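Local structure of ComZ (Thermus thermophilus, 6QVI) at residues A[132-144]-A[154-166]. The protein is a competence-associated pilin with a beta-solenoid domain that probably acts as a DNA receptor at the pilus tip during natural transformation. Sequence-based numbering, arbitrary orientation.
Sequences SDYLEQAIFAGAG and ATIRGGVYVVGNP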
loop_
_atom_site.group_PDB
_atom_site.type_symbol
_atom_site.label_atom_id
_atom_site.label_comp_id
_atom_site.label_asym_id
_atom_site.label_seq_id
_atom_site.Cartn_x
_atom_site.Cartn_y
_atom_site.Cartn_z
ATOM N N SER A 132 3.011 0.546 11.014
ATOM C CA SER A 132 3.469 1.063 9.730
ATOM C C SER A 132 2.323 1.730 9.002
ATOM O O SER A 132 2.487 2.814 8.421
ATOM C CB SER A 132 4.091 -0.034 8.858
ATOM O OG SER A 132 5.410 -0.344 9.281
ATOM N N ASP A 133 1.151 1.093 9.041
ATOM C CA ASP A 133 -0.032 1.503 8.290
ATOM C C ASP A 133 0.301 1.632 6.796
ATOM O O ASP A 133 0.392 2.722 6.219
ATOM C CB ASP A 133 -0.631 2.789 8.869
ATOM C CG ASP A 133 -1.928 3.208 8.164
ATOM O OD1 ASP A 133 -2.518 2.358 7.449
ATOM O OD2 ASP A 133 -2.365 4.375 8.337
ATOM N N TYR A 134 0.481 0.463 6.185
ATOM C CA TYR A 134 0.740 0.396 4.754
ATOM C C TYR A 134 -0.391 1.102 4.023
ATOM O O TYR A 134 -1.539 0.650 4.046
ATOM C CB TYR A 134 0.852 -1.072 4.324
ATOM C CG TYR A 134 2.190 -1.737 4.666
ATOM C CD1 TYR A 134 3.381 -1.286 4.089
ATOM C CD2 TYR A 134 2.276 -2.756 5.626
ATOM C CE1 TYR A 134 4.605 -1.876 4.391
ATOM C CE2 TYR A 134 3.502 -3.345 5.949
ATOM C CZ TYR A 134 4.666 -2.896 5.328
ATOM O OH TYR A 134 5.898 -3.455 5.617
ATOM N N LEU A 135 -0.049 2.184 3.325
ATOM C CA LEU A 135 -1.058 3.003 2.664
ATOM C C LEU A 135 -1.782 2.222 1.588
ATOM O O LEU A 135 -1.180 1.429 0.842
ATOM C CB LEU A 135 -0.412 4.251 2.071
ATOM C CG LEU A 135 0.178 5.151 3.153
ATOM C CD1 LEU A 135 0.524 6.515 2.601
ATOM C CD2 LEU A 135 -0.833 5.273 4.318
ATOM N N GLU A 136 -3.097 2.431 1.534
ATOM C CA GLU A 136 -3.954 1.707 0.601
ATOM C C GLU A 136 -4.840 2.709 -0.122
ATOM O O GLU A 136 -5.834 3.181 0.444
ATOM C CB GLU A 136 -4.780 0.636 1.301
ATOM C CG GLU A 136 -3.917 -0.490 1.820
ATOM C CD GLU A 136 -4.730 -1.681 2.258
ATOM O OE1 GLU A 136 -5.978 -1.578 2.253
ATOM O OE2 GLU A 136 -4.118 -2.726 2.592
ATOM N N GLN A 137 -4.460 3.038 -1.361
ATOM C CA GLN A 137 -5.219 4.015 -2.123
ATOM C C GLN A 137 -5.196 3.621 -3.600
ATOM O O GLN A 137 -4.264 2.962 -4.074
ATOM C CB GLN A 137 -4.650 5.432 -1.885
ATOM C CG GLN A 137 -3.196 5.552 -2.356
ATOM C CD GLN A 137 -2.177 5.047 -1.352
ATOM O OE1 GLN A 137 -2.186 5.445 -0.197
ATOM N NE2 GLN A 137 -1.336 4.116 -1.776
ATOM N N ALA A 138 -6.215 4.058 -4.339
ATOM C CA ALA A 138 -6.194 3.775 -5.765
ATOM C C ALA A 138 -5.207 4.663 -6.473
ATOM O O ALA A 138 -4.602 4.239 -7.468
ATOM C CB ALA A 138 -7.574 3.967 -6.400
ATOM N N ILE A 139 -5.042 5.868 -5.998
ATOM C CA ILE A 139 -4.158 6.779 -6.641
ATOM C C ILE A 139 -3.341 7.533 -5.677
ATOM O O ILE A 139 -3.862 8.220 -4.872
ATOM C CB ILE A 139 -4.961 7.855 -7.342
ATOM C CG1 ILE A 139 -5.634 7.306 -8.565
ATOM C CG2 ILE A 139 -4.084 8.995 -7.771
ATOM C CD1 ILE A 139 -6.439 8.356 -9.260
ATOM N N PHE A 140 -2.041 7.430 -5.793
ATOM C CA PHE A 140 -1.175 8.170 -4.944
ATOM C C PHE A 140 -0.578 9.195 -5.840
ATOM O O PHE A 140 0.054 8.850 -6.772
ATOM C CB PHE A 140 -0.110 7.262 -4.428
ATOM C CG PHE A 140 0.795 7.910 -3.472
ATOM C CD1 PHE A 140 0.725 7.628 -2.160
ATOM C CD2 PHE A 140 1.704 8.805 -3.898
ATOM C CE1 PHE A 140 1.557 8.218 -1.271
ATOM C CE2 PHE A 140 2.547 9.404 -3.024
ATOM C CZ PHE A 140 2.473 9.111 -1.702
ATOM N N ALA A 141 -0.784 10.464 -5.571
ATOM C CA ALA A 141 -0.265 11.493 -6.432
ATOM C C ALA A 141 0.902 12.207 -5.864
ATOM O O ALA A 141 0.987 12.392 -4.695
ATOM C CB ALA A 141 -1.331 12.481 -6.765
ATOM N N GLY A 142 1.779 12.675 -6.718
ATOM C CA GLY A 142 2.972 13.317 -6.264
ATOM C C GLY A 142 3.048 14.792 -6.138
ATOM O O GLY A 142 2.414 15.372 -5.327
ATOM N N ALA A 143 3.865 15.403 -6.963
ATOM C CA ALA A 143 4.076 16.824 -6.856
ATOM C C ALA A 143 3.685 17.682 -8.013
ATOM O O ALA A 143 3.899 18.861 -7.925
ATOM C CB ALA A 143 5.523 17.087 -6.536
ATOM N N GLY A 144 3.133 17.098 -9.072
ATOM C CA GLY A 144 2.681 17.827 -10.250
ATOM C C GLY A 144 3.689 18.776 -10.884
ATOM O O GLY A 144 3.611 20.001 -10.698
ATOM N N ALA A 154 -12.849 11.516 -13.274
ATOM C CA ALA A 154 -12.379 10.298 -12.657
ATOM C C ALA A 154 -13.454 9.765 -11.734
ATOM O O ALA A 154 -14.169 10.540 -11.084
ATOM C CB ALA A 154 -11.108 10.557 -11.858
ATOM N N THR A 155 -13.481 8.465 -11.601
ATOM C CA THR A 155 -14.318 7.807 -10.649
ATOM C C THR A 155 -13.291 6.870 -10.070
ATOM O O THR A 155 -12.827 5.995 -10.740
ATOM C CB THR A 155 -15.527 7.103 -11.251
ATOM O OG1 THR A 155 -15.478 5.713 -10.960
ATOM C CG2 THR A 155 -15.570 7.290 -12.688
ATOM N N ILE A 156 -12.973 7.050 -8.804
ATOM C CA ILE A 156 -11.885 6.344 -8.131
ATOM C C ILE A 156 -12.507 5.483 -7.046
ATOM O O ILE A 156 -13.041 6.009 -6.055
ATOM C CB ILE A 156 -10.842 7.295 -7.514
ATOM C CG1 ILE A 156 -10.172 8.203 -8.538
ATOM C CG2 ILE A 156 -9.812 6.537 -6.681
ATOM C CD1 ILE A 156 -10.622 9.652 -8.397
ATOM N N ARG A 157 -12.417 4.163 -7.194
ATOM C CA ARG A 157 -12.935 3.288 -6.148
ATOM C C ARG A 157 -11.734 2.914 -5.282
ATOM O O ARG A 157 -10.992 1.964 -5.559
ATOM C CB ARG A 157 -13.667 2.109 -6.776
ATOM C CG ARG A 157 -14.407 2.609 -7.980
ATOM C CD ARG A 157 -15.532 1.746 -8.432
ATOM N NE ARG A 157 -16.628 1.930 -7.509
ATOM C CZ ARG A 157 -17.894 1.959 -7.884
ATOM N NH1 ARG A 157 -18.196 1.816 -9.167
ATOM N NH2 ARG A 157 -18.852 2.138 -6.983
ATOM N N GLY A 158 -11.538 3.700 -4.224
ATOM C CA GLY A 158 -10.391 3.566 -3.352
ATOM C C GLY A 158 -9.872 4.917 -2.895
ATOM O O GLY A 158 -10.432 5.963 -3.249
ATOM N N GLY A 159 -8.804 4.945 -2.100
ATOM C CA GLY A 159 -8.331 6.210 -1.593
ATOM C C GLY A 159 -7.558 6.969 -2.633
ATOM O O GLY A 159 -7.161 6.415 -3.660
ATOM N N VAL A 160 -7.341 8.241 -2.365
ATOM C CA VAL A 160 -6.487 9.062 -3.179
ATOM C C VAL A 160 -5.634 9.880 -2.230
ATOM O O VAL A 160 -6.140 10.616 -1.456
ATOM C CB VAL A 160 -7.181 9.962 -4.213
ATOM C CG1 VAL A 160 -8.608 9.606 -4.461
ATOM C CG2 VAL A 160 -7.047 11.407 -3.871
ATOM N N TYR A 161 -4.327 9.708 -2.288
ATOM C CA TYR A 161 -3.384 10.410 -1.451
ATOM C C TYR A 161 -2.644 11.360 -2.336
ATOM O O TYR A 161 -2.229 10.995 -3.384
ATOM C CB TYR A 161 -2.409 9.392 -0.869
ATOM C CG TYR A 161 -1.367 9.888 0.116
ATOM C CD1 TYR A 161 -0.420 10.788 -0.246
ATOM C CD2 TYR A 161 -1.304 9.388 1.388
ATOM C CE1 TYR A 161 0.528 11.215 0.637
ATOM C CE2 TYR A 161 -0.352 9.804 2.271
ATOM C CZ TYR A 161 0.557 10.720 1.883
ATOM O OH TYR A 161 1.506 11.146 2.741
ATOM N N VAL A 162 -2.512 12.599 -1.936
ATOM C CA VAL A 162 -1.792 13.542 -2.730
ATOM C C VAL A 162 -0.769 14.163 -1.830
ATOM O O VAL A 162 -1.082 14.482 -0.724
ATOM C CB VAL A 162 -2.725 14.630 -3.208
ATOM C CG1 VAL A 162 -1.964 15.664 -3.975
ATOM C CG2 VAL A 162 -3.797 14.044 -4.071
ATOM N N VAL A 163 0.463 14.332 -2.273
ATOM C CA VAL A 163 1.423 14.948 -1.387
ATOM C C VAL A 163 1.424 16.461 -1.443
ATOM O O VAL A 163 1.420 17.084 -0.423
ATOM C CB VAL A 163 2.820 14.294 -1.387
ATOM C CG1 VAL A 163 2.840 13.011 -2.140
ATOM C CG2 VAL A 163 3.916 15.212 -1.821
ATOM N N GLY A 164 1.378 17.062 -2.614
ATOM C CA GLY A 164 1.357 18.502 -2.690
ATOM C C GLY A 164 2.708 19.150 -2.788
ATOM O O GLY A 164 3.691 18.479 -2.909
ATOM N N ASN A 165 2.748 20.468 -2.727
ATOM C CA ASN A 165 3.994 21.197 -2.812
ATOM C C ASN A 165 4.283 21.859 -1.497
ATOM O O ASN A 165 3.738 22.886 -1.189
ATOM C CB ASN A 165 3.895 22.242 -3.905
ATOM C CG ASN A 165 5.078 23.170 -3.944
ATOM O OD1 ASN A 165 6.015 23.048 -3.176
ATOM N ND2 ASN A 165 5.035 24.107 -4.856
ATOM N N PRO A 166 5.233 21.319 -0.763
ATOM C CA PRO A 166 5.576 21.800 0.561
ATOM C C PRO A 166 5.912 23.253 0.596
ATOM O O PRO A 166 5.772 23.847 1.644
ATOM C CB PRO A 166 6.794 20.983 0.913
ATOM C CG PRO A 166 7.413 20.697 -0.389
ATOM C CD PRO A 166 6.279 20.464 -1.316
#
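The carbonyl oxygen of G159 is gripped by two backbone N-H groups of the other segment. I139 N gives the straighter bond to G159 O, at 3.2 Å, and A138 N adds a weak, bent one. The two strands, 139-141 and 160-162, run parallel. Y161 N donates to I139 O at 3.0 Å. A141 N donates to Y161 O at 2.7 Å, almost straight at 175°. V163 N then reaches A141 O, and a weak bond from G164 N to G142 O follows. Y161 is thus bonded through both its N and its O.

On one face of the sheet F140 and Y161 lie side by side and point the same way. Both have CG anti to the backbone N (chi1 -176° in each), which brings their rings into an offset stack. The F140 and Y161 ring centroids are 4.5 Å apart, and the planes are nearly parallel, 11° apart. F140 CE1 sits over a face of the Y161 ring, toward its rim. L135 CD1 meets the same ring obliquely at CE2, and V163 CG1 packs near F140 CE2.

The other face carries I139, A141, V160 and V162. A141 CB meets V162 CG2 at 4.0 Å. I139 CD1 touches I156 CG1 at 3.8 Å, the two side chains crossing at about a right angle. I156 CG2 packs against A138 CB. I156 belongs to strand 153-157, from which the chain turns at G158 toward strand 160-162.

Strand 139-141 also pairs in parallel with strand 469-472, and strand 160-162 with strand 212-214. Parallel strands stacked in register, with like side chains such as F140 and Y161 in line, are characteristic of successive coils of a beta-solenoid.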